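Side-chain contacts in GDP-perosamine synthase (Caulobacter crescentus, PDB 3BN1), which transfers the amino group of L-glutamate to GDP-4-keto-6-deoxy-D-mannose with pyridoxal 5'-phosphate as cofactor, giving GDP-perosamine for O-antigen synthesis: residues P14-N19 with A239-A244; L253-R258 with T352-T357; E257-W262 with A359-V364; T275-A280 with H285-Y290. All blocks are in the same frame, centred on the assembly; numbering follows the deposited sequence.

Interaction 1 (P14-N19 with A239-A244); sequences PRLDGN and AAIGLA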
loop_
_atom_site.group_PDB
_atom_site.type_symbol
_atom_site.label_atom_id
_atom_site.label_comp_id
_atom_site.label_asym_id
_atom_site.label_seq_id
_atom_site.Cartn_x
_atom_site.Cartn_y
_atom_site.Cartn_z
ATOM N N PRO A 14 -17.557 10.455 -3.988
ATOM C CA PRO A 14 -17.842 9.138 -4.526
ATOM C C PRO A 14 -19.340 8.931 -4.758
ATOM O O PRO A 14 -20.193 9.175 -3.889
ATOM C CB PRO A 14 -17.345 8.185 -3.411
ATOM C CG PRO A 14 -16.489 9.011 -2.517
ATOM C CD PRO A 14 -17.127 10.371 -2.586
ATOM N N ARG A 15 -19.657 8.445 -5.948
ATOM C CA ARG A 15 -21.030 8.094 -6.223
ATOM C C ARG A 15 -21.092 6.570 -6.192
ATOM O O ARG A 15 -20.702 5.879 -7.128
ATOM C CB ARG A 15 -21.458 8.613 -7.583
ATOM C CG ARG A 15 -22.950 8.607 -7.701
ATOM C CD ARG A 15 -23.308 9.725 -8.600
ATOM N NE ARG A 15 -24.617 9.453 -9.150
ATOM C CZ ARG A 15 -25.725 9.909 -8.586
ATOM N NH1 ARG A 15 -25.630 10.676 -7.504
ATOM N NH2 ARG A 15 -26.908 9.628 -9.115
ATOM N N LEU A 16 -21.532 6.018 -5.078
ATOM C CA LEU A 16 -21.633 4.569 -4.999
ATOM C C LEU A 16 -23.105 4.230 -5.256
ATOM O O LEU A 16 -23.845 3.872 -4.359
ATOM C CB LEU A 16 -21.165 4.150 -3.609
ATOM C CG LEU A 16 -19.844 4.753 -3.074
ATOM C CD1 LEU A 16 -19.507 4.209 -1.687
ATOM C CD2 LEU A 16 -18.692 4.467 -4.023
ATOM N N ASP A 17 -23.538 4.346 -6.498
ATOM C CA ASP A 17 -24.940 4.156 -6.832
ATOM C C ASP A 17 -25.227 2.929 -7.701
ATOM O O ASP A 17 -26.252 2.881 -8.383
ATOM C CB ASP A 17 -25.479 5.423 -7.496
ATOM C CG ASP A 17 -24.923 5.633 -8.894
ATOM O OD1 ASP A 17 -23.884 5.025 -9.248
ATOM O OD2 ASP A 17 -25.527 6.419 -9.654
ATOM N N GLY A 18 -24.338 1.943 -7.596
ATOM C CA GLY A 18 -24.404 0.642 -8.251
ATOM C C GLY A 18 -24.423 -0.478 -7.181
ATOM O O GLY A 18 -25.040 -0.317 -6.099
ATOM N N ASN A 19 -23.736 -1.588 -7.501
ATOM C CA ASN A 19 -23.586 -2.788 -6.665
ATOM C C ASN A 19 -22.452 -2.837 -5.620
ATOM O O ASN A 19 -22.048 -3.920 -5.195
ATOM C CB ASN A 19 -23.330 -3.969 -7.601
ATOM C CG ASN A 19 -24.540 -4.300 -8.402
ATOM O OD1 ASN A 19 -25.660 -4.010 -7.973
ATOM N ND2 ASN A 19 -24.328 -4.753 -9.614
ATOM N N ALA A 239 -11.597 -4.385 -4.639
ATOM C CA ALA A 239 -11.903 -4.792 -6.032
ATOM C C ALA A 239 -13.420 -4.889 -6.231
ATOM O O ALA A 239 -13.957 -4.663 -7.334
ATOM C CB ALA A 239 -11.243 -6.146 -6.415
ATOM N N ALA A 240 -14.110 -5.281 -5.166
ATOM C CA ALA A 240 -15.561 -5.403 -5.261
ATOM C C ALA A 240 -16.145 -4.014 -5.553
ATOM O O ALA A 240 -16.897 -3.830 -6.515
ATOM C CB ALA A 240 -16.159 -6.078 -4.012
ATOM N N ILE A 241 -15.720 -3.009 -4.794
ATOM C CA ILE A 241 -16.191 -1.653 -5.032
ATOM C C ILE A 241 -15.778 -1.223 -6.434
ATOM O O ILE A 241 -16.552 -0.623 -7.242
ATOM C CB ILE A 241 -15.646 -0.633 -3.994
ATOM C CG1 ILE A 241 -16.099 -1.020 -2.560
ATOM C CG2 ILE A 241 -16.155 0.801 -4.448
ATOM C CD1 ILE A 241 -15.529 -0.198 -1.361
ATOM N N GLY A 242 -14.528 -1.521 -6.748
ATOM C CA GLY A 242 -14.084 -1.158 -8.076
ATOM C C GLY A 242 -14.909 -1.747 -9.250
ATOM O O GLY A 242 -15.059 -1.181 -10.345
ATOM N N LEU A 243 -15.335 -2.967 -9.068
ATOM C CA LEU A 243 -16.014 -3.635 -10.139
ATOM C C LEU A 243 -17.379 -3.009 -10.282
ATOM O O LEU A 243 -17.865 -2.718 -11.393
ATOM C CB LEU A 243 -16.118 -5.101 -9.702
ATOM C CG LEU A 243 -16.799 -5.911 -10.812
ATOM C CD1 LEU A 243 -16.185 -5.708 -12.208
ATOM C CD2 LEU A 243 -17.012 -7.414 -10.481
ATOM N N ALA A 244 -18.020 -2.798 -9.139
ATOM C CA ALA A 244 -19.347 -2.156 -9.172
ATOM C C ALA A 244 -19.245 -0.745 -9.787
ATOM O O ALA A 244 -20.139 -0.291 -10.509
ATOM C CB ALA A 244 -19.947 -2.115 -7.776
HETATM O O HOH W 1 -22.606 -1.546 -10.129
#
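N19 and A244 make the closest approach here, and the methyl group does most of the touching. CB of A244 points at the loop and rests 3.4 Å from the carbonyl carbon C of N19, so the alanine presses on backbone as much as on side chain. The two beta carbons, N19 CB and A244 CB, are 3.9 Å apart. Beside them a single water ties the backbones together: it accepts from N19 N at 2.9 Å and donates to A244 O at 2.8 Å. The second apolar touch is looser, with L16 CD2 lying 4.5 Å from I241 CG2. N19 is the N-cap residue of helix 20-30, though its side chain makes no capping bond, and the contact thus sets the start of that N-terminal helix against helix 236-247 of the aminotransferase fold. The contact borders on the dimer interface itself, L16 packing on T31 and I241 on I33 of the second subunit. With CG anti to its carbonyl carbon (chi1 -69°), N19 carries its amide to the side of CB farther from A244, where ND2 hydrogen-bonds Y23 OH and, weakly, E247 OE1. G18 N is held by E20 OE1, and I241 and A244 also pack on helix 20-30. Upstream, R15 NE and D17 OD2 form a salt bridge of 3.2 Å within the loop, and D17 OD1 pairs with R248 NE, so the aspartate sits between two positive groups. R15 O takes a further bond from Q245 NE2.

Interaction 2 (L253-R258 with T352-T357); sequences LAARER and THAGLT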
loop_
_atom_site.group_PDB
_atom_site.type_symbol
_atom_site.label_atom_id
_atom_site.label_comp_id
_atom_site.label_asym_id
_atom_site.label_seq_id
_atom_site.Cartn_x
_atom_site.Cartn_y
_atom_site.Cartn_z
ATOM N N LEU A 253 -19.479 8.753 -16.289
ATOM C CA LEU A 253 -18.922 9.681 -17.283
ATOM C C LEU A 253 -19.997 10.603 -17.886
ATOM O O LEU A 253 -19.771 11.794 -18.045
ATOM C CB LEU A 253 -18.203 8.914 -18.421
ATOM C CG LEU A 253 -16.992 8.088 -17.953
ATOM C CD1 LEU A 253 -16.500 7.191 -19.048
ATOM C CD2 LEU A 253 -15.868 9.050 -17.440
ATOM N N ALA A 254 -21.185 10.065 -18.135
ATOM C CA ALA A 254 -22.267 10.871 -18.719
ATOM C C ALA A 254 -22.702 11.940 -17.776
ATOM O O ALA A 254 -23.018 13.070 -18.172
ATOM C CB ALA A 254 -23.475 10.023 -19.049
ATOM N N ALA A 255 -22.698 11.549 -16.521
ATOM C CA ALA A 255 -23.058 12.465 -15.488
ATOM C C ALA A 255 -22.097 13.641 -15.480
ATOM O O ALA A 255 -22.496 14.809 -15.420
ATOM C CB ALA A 255 -22.996 11.730 -14.230
ATOM N N ARG A 256 -20.812 13.327 -15.530
ATOM C CA ARG A 256 -19.774 14.343 -15.570
ATOM C C ARG A 256 -19.971 15.149 -16.882
ATOM O O ARG A 256 -19.878 16.391 -16.876
ATOM C CB ARG A 256 -18.371 13.686 -15.486
ATOM C CG ARG A 256 -17.618 13.752 -14.221
ATOM C CD ARG A 256 -16.514 12.686 -14.169
ATOM N NE ARG A 256 -16.232 12.444 -12.758
ATOM C CZ ARG A 256 -15.594 13.330 -11.996
ATOM N NH1 ARG A 256 -15.372 13.117 -10.700
ATOM N NH2 ARG A 256 -15.144 14.432 -12.574
ATOM N N GLU A 257 -20.248 14.468 -18.007
ATOM C CA GLU A 257 -20.473 15.203 -19.257
ATOM C C GLU A 257 -21.561 16.276 -19.115
ATOM O O GLU A 257 -21.471 17.376 -19.625
ATOM C CB GLU A 257 -20.847 14.295 -20.410
ATOM C CG GLU A 257 -19.835 14.273 -21.534
ATOM C CD GLU A 257 -20.005 13.046 -22.458
ATOM O OE1 GLU A 257 -19.111 12.817 -23.304
ATOM O OE2 GLU A 257 -21.012 12.294 -22.350
ATOM N N ARG A 258 -22.637 15.910 -18.450
ATOM C CA ARG A 258 -23.771 16.810 -18.278
ATOM C C ARG A 258 -23.324 18.067 -17.512
ATOM O O ARG A 258 -23.595 19.226 -17.883
ATOM C CB ARG A 258 -24.721 16.032 -17.366
ATOM C CG ARG A 258 -26.166 16.069 -17.747
ATOM C CD ARG A 258 -26.680 14.644 -17.832
ATOM N NE ARG A 258 -26.352 13.882 -16.635
ATOM C CZ ARG A 258 -26.257 12.553 -16.588
ATOM N NH1 ARG A 258 -26.411 11.808 -17.690
ATOM N NH2 ARG A 258 -25.962 11.941 -15.448
ATOM N N THR A 352 -16.594 19.215 -9.932
ATOM C CA THR A 352 -16.890 18.343 -11.063
ATOM C C THR A 352 -17.007 16.954 -10.505
ATOM O O THR A 352 -16.016 16.357 -10.078
ATOM C CB THR A 352 -15.690 18.339 -12.064
ATOM O OG1 THR A 352 -14.986 19.599 -11.997
ATOM C CG2 THR A 352 -16.194 18.154 -13.468
ATOM N N HIS A 353 -18.229 16.468 -10.463
ATOM C CA HIS A 353 -18.494 15.113 -9.957
ATOM C C HIS A 353 -19.916 14.728 -10.321
ATOM O O HIS A 353 -20.740 15.606 -10.590
ATOM C CB HIS A 353 -18.124 14.865 -8.444
ATOM C CG HIS A 353 -18.978 15.597 -7.450
ATOM N ND1 HIS A 353 -20.269 15.222 -7.143
ATOM C CD2 HIS A 353 -18.728 16.718 -6.730
ATOM C CE1 HIS A 353 -20.782 16.086 -6.288
ATOM N NE2 HIS A 353 -19.859 16.989 -6.001
ATOM N N ALA A 354 -20.198 13.434 -10.309
ATOM C CA ALA A 354 -21.490 12.909 -10.719
ATOM C C ALA A 354 -22.677 13.293 -9.903
ATOM O O ALA A 354 -23.785 13.136 -10.411
ATOM C CB ALA A 354 -21.468 11.350 -10.933
ATOM N N GLY A 355 -22.486 13.754 -8.668
ATOM C CA GLY A 355 -23.624 14.147 -7.835
ATOM C C GLY A 355 -24.079 15.616 -8.021
ATOM O O GLY A 355 -25.057 16.040 -7.413
ATOM N N LEU A 356 -23.399 16.393 -8.862
ATOM C CA LEU A 356 -23.764 17.821 -9.046
ATOM C C LEU A 356 -24.964 18.074 -9.939
ATOM O O LEU A 356 -25.063 17.483 -11.020
ATOM C CB LEU A 356 -22.591 18.630 -9.600
ATOM C CG LEU A 356 -21.343 18.443 -8.744
ATOM C CD1 LEU A 356 -20.341 19.057 -9.661
ATOM C CD2 LEU A 356 -21.569 19.315 -7.452
ATOM N N THR A 357 -25.854 18.956 -9.460
ATOM C CA THR A 357 -27.061 19.391 -10.180
ATOM C C THR A 357 -26.824 20.685 -10.947
ATOM O O THR A 357 -25.903 21.427 -10.631
ATOM C CB THR A 357 -28.295 19.615 -9.235
ATOM O OG1 THR A 357 -28.077 20.715 -8.343
ATOM C CG2 THR A 357 -28.557 18.359 -8.432
#
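T352 and R256 meet where the loop leaving strand 347-350 of the C-terminal, smaller part of the aminotransferase fold crosses helix 249-266. T352 comes first: its carbonyl O lies 3.3 Å from R256 NH2, obliquely to the guanidinium. The bonds from R256 NH2 to W288 O and, weakly, to F287 O hold the polar end of the buried arginine, whose chain runs extended from CG to NE, about 10 Å from the bound 2-oxoglutarate. T352 OG1, for its part, bonds to L350 O and Y290 N. H353 follows and places its CA over one face of the guanidinium, toward the rim, 3.8 Å from R256 NH1. The bond from CA to CB of H353 points away from the helix, though CB still lies 4.0 Å from R256 NH1. Its CG stands between backbone N and carbonyl carbon (chi1 68°), which brings ND1 round to accept from G355 N at 3.1 Å, a bent bond of 141° tilted somewhat from the ring plane. A354 makes the other half of the contact, its CB meeting A255 CB at 3.7 Å; A255 CA and A354 CA are 5.0 Å apart, a close approach of the two backbones made methyl to methyl. From H353 to L356 the chain makes a type I turn. It folds L356 back until CG sits over the centre of the H353 ring, 3.4 Å above its plane. T357 and D360 then form a capping box at the start of helix 358-371: T357 OG1 caps the backbone N of D360, and D360 OD2 accepts from T357 N.

Interaction 3 (E257-W262 with A359-V364); sequences ERVVGW and ADIDRV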
loop_
_atom_site.group_PDB
_atom_site.type_symbol
_atom_site.label_atom_id
_atom_site.label_comp_id
_atom_site.label_asym_id
_atom_site.label_seq_id
_atom_site.Cartn_x
_atom_site.Cartn_y
_atom_site.Cartn_z
ATOM N N GLU A 257 -20.248 14.468 -18.007
ATOM C CA GLU A 257 -20.473 15.203 -19.257
ATOM C C GLU A 257 -21.561 16.276 -19.115
ATOM O O GLU A 257 -21.471 17.376 -19.625
ATOM C CB GLU A 257 -20.847 14.295 -20.410
ATOM C CG GLU A 257 -19.835 14.273 -21.534
ATOM C CD GLU A 257 -20.005 13.046 -22.458
ATOM O OE1 GLU A 257 -19.111 12.817 -23.304
ATOM O OE2 GLU A 257 -21.012 12.294 -22.350
ATOM N N ARG A 258 -22.637 15.910 -18.450
ATOM C CA ARG A 258 -23.771 16.810 -18.278
ATOM C C ARG A 258 -23.324 18.067 -17.512
ATOM O O ARG A 258 -23.595 19.226 -17.883
ATOM C CB ARG A 258 -24.721 16.032 -17.366
ATOM C CG ARG A 258 -26.166 16.069 -17.747
ATOM C CD ARG A 258 -26.680 14.644 -17.832
ATOM N NE ARG A 258 -26.352 13.882 -16.635
ATOM C CZ ARG A 258 -26.257 12.553 -16.588
ATOM N NH1 ARG A 258 -26.411 11.808 -17.690
ATOM N NH2 ARG A 258 -25.962 11.941 -15.448
ATOM N N VAL A 259 -22.594 17.787 -16.430
ATOM C CA VAL A 259 -22.099 18.817 -15.546
ATOM C C VAL A 259 -21.195 19.751 -16.315
ATOM O O VAL A 259 -21.324 20.989 -16.247
ATOM C CB VAL A 259 -21.305 18.212 -14.377
ATOM C CG1 VAL A 259 -20.294 19.307 -13.767
ATOM C CG2 VAL A 259 -22.301 17.681 -13.335
ATOM N N VAL A 260 -20.303 19.138 -17.084
ATOM C CA VAL A 260 -19.368 19.888 -17.900
ATOM C C VAL A 260 -20.159 20.729 -18.896
ATOM O O VAL A 260 -19.824 21.877 -19.214
ATOM C CB VAL A 260 -18.470 18.890 -18.736
ATOM C CG1 VAL A 260 -17.693 19.688 -19.793
ATOM C CG2 VAL A 260 -17.468 18.233 -17.848
ATOM N N GLY A 261 -21.231 20.134 -19.408
ATOM C CA GLY A 261 -22.026 20.887 -20.368
ATOM C C GLY A 261 -22.678 22.126 -19.784
ATOM O O GLY A 261 -22.813 23.171 -20.438
ATOM N N TRP A 262 -23.037 22.023 -18.519
ATOM C CA TRP A 262 -23.671 23.128 -17.808
ATOM C C TRP A 262 -22.666 24.259 -17.676
ATOM O O TRP A 262 -22.987 25.423 -17.912
ATOM C CB TRP A 262 -24.153 22.621 -16.462
ATOM C CG TRP A 262 -25.385 21.859 -16.615
ATOM C CD1 TRP A 262 -26.339 22.032 -17.594
ATOM C CD2 TRP A 262 -25.847 20.790 -15.763
ATOM N NE1 TRP A 262 -27.339 21.088 -17.425
ATOM C CE2 TRP A 262 -27.070 20.320 -16.315
ATOM C CE3 TRP A 262 -25.350 20.188 -14.586
ATOM C CZ2 TRP A 262 -27.845 19.308 -15.694
ATOM C CZ3 TRP A 262 -26.119 19.161 -13.978
ATOM C CH2 TRP A 262 -27.350 18.725 -14.559
ATOM N N ALA A 359 -28.495 23.210 -10.627
ATOM C CA ALA A 359 -28.639 24.296 -9.662
ATOM C C ALA A 359 -27.320 24.542 -8.956
ATOM O O ALA A 359 -26.926 25.685 -8.770
ATOM C CB ALA A 359 -29.752 23.987 -8.659
ATOM N N ASP A 360 -26.646 23.453 -8.595
ATOM C CA ASP A 360 -25.335 23.499 -7.946
ATOM C C ASP A 360 -24.387 24.297 -8.838
ATOM O O ASP A 360 -23.597 25.118 -8.345
ATOM C CB ASP A 360 -24.706 22.105 -7.883
ATOM C CG ASP A 360 -25.385 21.164 -6.898
ATOM O OD1 ASP A 360 -26.099 21.671 -6.013
ATOM O OD2 ASP A 360 -25.172 19.930 -6.983
ATOM N N ILE A 361 -24.442 23.981 -10.141
ATOM C CA ILE A 361 -23.576 24.623 -11.097
ATOM C C ILE A 361 -23.985 26.066 -11.202
ATOM O O ILE A 361 -23.139 26.959 -11.191
ATOM C CB ILE A 361 -23.468 23.931 -12.464
ATOM C CG1 ILE A 361 -23.029 22.455 -12.310
ATOM C CG2 ILE A 361 -22.650 24.806 -13.425
ATOM C CD1 ILE A 361 -21.893 22.228 -11.227
ATOM N N ASP A 362 -25.277 26.328 -11.213
ATOM C CA ASP A 362 -25.667 27.725 -11.236
ATOM C C ASP A 362 -25.003 28.519 -10.070
ATOM O O ASP A 362 -24.504 29.656 -10.212
ATOM C CB ASP A 362 -27.187 27.769 -11.070
ATOM C CG ASP A 362 -27.920 27.509 -12.370
ATOM O OD1 ASP A 362 -27.296 27.691 -13.438
ATOM O OD2 ASP A 362 -29.116 27.131 -12.333
ATOM N N ARG A 363 -25.024 27.884 -8.916
ATOM C CA ARG A 363 -24.497 28.423 -7.655
ATOM C C ARG A 363 -23.002 28.688 -7.744
ATOM O O ARG A 363 -22.530 29.759 -7.382
ATOM C CB ARG A 363 -24.766 27.392 -6.561
ATOM C CG ARG A 363 -24.422 27.922 -5.196
ATOM C CD ARG A 363 -25.063 27.093 -4.056
ATOM N NE ARG A 363 -24.314 27.307 -2.817
ATOM C CZ ARG A 363 -24.050 26.376 -1.903
ATOM N NH1 ARG A 363 -24.513 25.127 -2.026
ATOM N NH2 ARG A 363 -23.371 26.723 -0.819
ATOM N N VAL A 364 -22.251 27.745 -8.288
ATOM C CA VAL A 364 -20.814 27.949 -8.436
ATOM C C VAL A 364 -20.581 29.158 -9.352
ATOM O O VAL A 364 -19.742 30.030 -9.146
ATOM C CB VAL A 364 -20.271 26.684 -9.166
ATOM C CG1 VAL A 364 -18.783 26.827 -9.547
ATOM C CG2 VAL A 364 -20.396 25.537 -8.262
#
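W262 and I361 mark the nearest approach of two helical backbones, their alpha carbons 6.9 Å apart, and each CB points across at the other helix. The segments belong to helix 249-266 and helix 358-371, and no hydrogen bond joins them: the contact is purely apolar. I361 does the reaching, and CG1, CG2 and CD1 all take part. CG2 goes to the root of the tryptophan, 4.0 Å from W262 CB, while CG1 lies 4.0 Å from W262 CE3 on the six-membered ring, approaching obliquely. CD1 turns away from the indole (chi2 -41°) to meet V259 CG1 at 4.2 Å. I361 thus fits between two residues that are one helical turn apart, and its side chain crosses each of theirs at about a right angle. The indole is laid back along its own helix, where R258 O lies 3.4 Å off one face, toward the rim. Further along, I361 and V364 both pack on Y263, and D362 OD1 forms a salt bridge to K266 NZ. V259 also touches L356, in the loop that leads into helix 358-371. This is helix-on-helix packing in the C-terminal part of a DegT/DnrJ/EryC1 aminotransferase, with the last helix of the chain laid against the long helix 249-266.

Interaction 4 (T275-A280 with H285-Y290); sequences TKPHVA and HVFWMY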
loop_
_atom_site.group_PDB
_atom_site.type_symbol
_atom_site.label_atom_id
_atom_site.label_comp_id
_atom_site.label_asym_id
_atom_site.label_seq_id
_atom_site.Cartn_x
_atom_site.Cartn_y
_atom_site.Cartn_z
ATOM N N THR A 275 -10.730 31.642 -18.188
ATOM C CA THR A 275 -10.429 31.066 -19.484
ATOM C C THR A 275 -10.836 29.618 -19.360
ATOM O O THR A 275 -10.303 28.867 -18.523
ATOM C CB THR A 275 -8.954 31.056 -19.767
ATOM O OG1 THR A 275 -8.555 32.394 -20.058
ATOM C CG2 THR A 275 -8.730 30.198 -20.969
ATOM N N LYS A 276 -11.849 29.237 -20.127
ATOM C CA LYS A 276 -12.368 27.856 -19.998
ATOM C C LYS A 276 -11.356 26.788 -20.455
ATOM O O LYS A 276 -10.563 27.062 -21.356
ATOM C CB LYS A 276 -13.634 27.690 -20.845
ATOM C CG LYS A 276 -13.298 27.774 -22.335
ATOM C CD LYS A 276 -14.583 27.675 -23.177
ATOM C CE LYS A 276 -15.590 28.773 -22.809
ATOM N NZ LYS A 276 -16.232 28.699 -21.446
ATOM N N PRO A 277 -11.427 25.580 -19.885
ATOM C CA PRO A 277 -10.485 24.553 -20.278
ATOM C C PRO A 277 -10.511 24.242 -21.780
ATOM O O PRO A 277 -11.554 23.926 -22.324
ATOM C CB PRO A 277 -10.941 23.329 -19.491
ATOM C CG PRO A 277 -12.410 23.487 -19.254
ATOM C CD PRO A 277 -12.497 25.025 -19.020
ATOM N N HIS A 278 -9.368 24.288 -22.450
ATOM C CA HIS A 278 -9.379 23.967 -23.872
ATOM C C HIS A 278 -9.506 22.454 -23.990
ATOM O O HIS A 278 -8.919 21.651 -23.228
ATOM C CB HIS A 278 -8.052 24.425 -24.490
ATOM C CG HIS A 278 -7.833 23.960 -25.893
ATOM N ND1 HIS A 278 -8.608 24.408 -26.940
ATOM C CD2 HIS A 278 -6.942 23.081 -26.420
ATOM C CE1 HIS A 278 -8.219 23.810 -28.053
ATOM N NE2 HIS A 278 -7.213 23.001 -27.763
ATOM N N VAL A 279 -10.292 22.050 -24.972
ATOM C CA VAL A 279 -10.444 20.622 -25.196
ATOM C C VAL A 279 -9.887 20.169 -26.546
ATOM O O VAL A 279 -10.461 20.511 -27.593
ATOM C CB VAL A 279 -11.919 20.272 -25.148
ATOM C CG1 VAL A 279 -12.131 18.786 -25.395
ATOM C CG2 VAL A 279 -12.371 20.664 -23.794
ATOM N N ALA A 280 -8.831 19.362 -26.527
ATOM C CA ALA A 280 -8.267 18.829 -27.791
ATOM C C ALA A 280 -9.267 17.941 -28.536
ATOM O O ALA A 280 -9.982 17.144 -27.928
ATOM C CB ALA A 280 -6.994 18.001 -27.499
ATOM N N HIS A 285 -12.317 13.753 -23.505
ATOM C CA HIS A 285 -11.750 14.350 -22.315
ATOM C C HIS A 285 -12.803 14.029 -21.255
ATOM O O HIS A 285 -13.982 14.419 -21.351
ATOM C CB HIS A 285 -11.691 15.823 -22.562
ATOM C CG HIS A 285 -11.055 16.601 -21.470
ATOM N ND1 HIS A 285 -11.201 16.267 -20.140
ATOM C CD2 HIS A 285 -10.358 17.768 -21.510
ATOM C CE1 HIS A 285 -10.604 17.181 -19.400
ATOM N NE2 HIS A 285 -10.069 18.091 -20.199
ATOM N N VAL A 286 -12.416 13.220 -20.281
ATOM C CA VAL A 286 -13.352 12.775 -19.265
ATOM C C VAL A 286 -13.620 13.756 -18.109
ATOM O O VAL A 286 -14.558 13.562 -17.327
ATOM C CB VAL A 286 -13.116 11.331 -18.817
ATOM C CG1 VAL A 286 -13.342 10.325 -19.999
ATOM C CG2 VAL A 286 -11.794 11.223 -18.106
ATOM N N PHE A 287 -12.873 14.850 -18.061
ATOM C CA PHE A 287 -13.166 15.858 -17.051
ATOM C C PHE A 287 -13.182 15.439 -15.572
ATOM O O PHE A 287 -14.162 15.651 -14.819
ATOM C CB PHE A 287 -14.411 16.647 -17.482
ATOM C CG PHE A 287 -14.119 17.716 -18.506
ATOM C CD1 PHE A 287 -13.560 18.945 -18.121
ATOM C CD2 PHE A 287 -14.304 17.477 -19.857
ATOM C CE1 PHE A 287 -13.220 19.960 -19.074
ATOM C CE2 PHE A 287 -14.017 18.479 -20.806
ATOM C CZ PHE A 287 -13.449 19.713 -20.421
ATOM N N TRP A 288 -12.045 14.896 -15.130
ATOM C CA TRP A 288 -11.922 14.574 -13.722
ATOM C C TRP A 288 -12.228 15.876 -12.932
ATOM O O TRP A 288 -12.907 15.888 -11.887
ATOM C CB TRP A 288 -10.496 14.090 -13.421
ATOM C CG TRP A 288 -10.360 13.892 -11.894
ATOM C CD1 TRP A 288 -11.234 13.244 -11.050
ATOM C CD2 TRP A 288 -9.281 14.356 -11.079
ATOM N NE1 TRP A 288 -10.765 13.326 -9.732
ATOM C CE2 TRP A 288 -9.552 13.975 -9.746
ATOM C CE3 TRP A 288 -8.168 15.164 -11.333
ATOM C CZ2 TRP A 288 -8.728 14.352 -8.680
ATOM C CZ3 TRP A 288 -7.295 15.452 -10.265
ATOM C CH2 TRP A 288 -7.559 15.008 -8.978
ATOM N N MET A 289 -11.780 17.003 -13.483
ATOM C CA MET A 289 -12.026 18.308 -12.901
ATOM C C MET A 289 -12.117 19.295 -14.034
ATOM O O MET A 289 -11.304 19.197 -14.977
ATOM C CB MET A 289 -10.770 18.697 -12.137
ATOM C CG MET A 289 -10.512 17.698 -11.030
ATOM S SD MET A 289 -10.689 18.427 -9.451
ATOM C CE MET A 289 -8.909 18.477 -9.156
ATOM N N TYR A 290 -13.073 20.219 -13.903
ATOM C CA TYR A 290 -13.271 21.348 -14.824
ATOM C C TYR A 290 -12.346 22.506 -14.383
ATOM O O TYR A 290 -12.514 23.050 -13.283
ATOM C CB TYR A 290 -14.753 21.737 -14.872
ATOM C CG TYR A 290 -15.063 22.731 -15.932
ATOM C CD1 TYR A 290 -14.852 24.127 -15.697
ATOM C CD2 TYR A 290 -15.561 22.304 -17.171
ATOM C CE1 TYR A 290 -15.174 25.081 -16.690
ATOM C CE2 TYR A 290 -15.898 23.256 -18.167
ATOM C CZ TYR A 290 -15.672 24.615 -17.935
ATOM O OH TYR A 290 -16.007 25.480 -18.965
#
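P277 stands edge-on over one face of the Y290 ring, directing CG and CD onto it, and forms a CH-pi contact: P277 CG is 3.8 Å from the centroid of the Y290 ring and 17° off the normal. P277 CD comes down nearer the phenol end, 3.4 Å from Y290 CZ. The same proline meets F287 quite differently, with CG lying at the edge of the phenyl ring, in its plane, 3.6 Å from F287 CE1. V279 takes the next position along that edge, its CG2 being 3.7 Å from F287 CZ, while its other branch, CG1, packs on CB of H285. The two segments are the opposite arms of a long connection between strands 274-275 and 290-294, antiparallel neighbours in the four-stranded sheet of the C-terminal part of the aminotransferase fold. F287 and H285 lie face against face within the second arm, F287 CE2 standing 3.5 Å above the centre of the H285 imidazole. With CG anti to the backbone N of H285 (chi1 -176°) the imidazole reaches back to F287, and the bond from F287 N to H285 ND1, 3.0 Å long and nearly in the ring plane with an N-H...N angle of 147°, helps fix its rotation. The hydroxyl of Y290 bonds E264 OE2 on helix 249-266, and its ring also stacks with Y263. From the same arm W288 touches the bound 2-oxoglutarate, its NE1 bonded to N187 O.

Interactions 2 and 3 share helix 249-266, the first holding the loop 352-357 against it and the second the helix that follows. Their centres are 8 Å apart, and W262 packs on T357 between them. Interaction 4 meets the same helix: R256 of interaction 2 bonds W288 O, and V260 touches F287. Interaction 1 stands apart at the dimer interface, joined to interaction 2 through R15 packing on A354. It is partly buried and relies on a bridging water, while interaction 3 is buried and wholly apolar. Interaction 2 is also buried but sets an arginine beside backbone carbonyls; interaction 4, partly buried, depends on ring packing and alone holds a ligand-pocket residue.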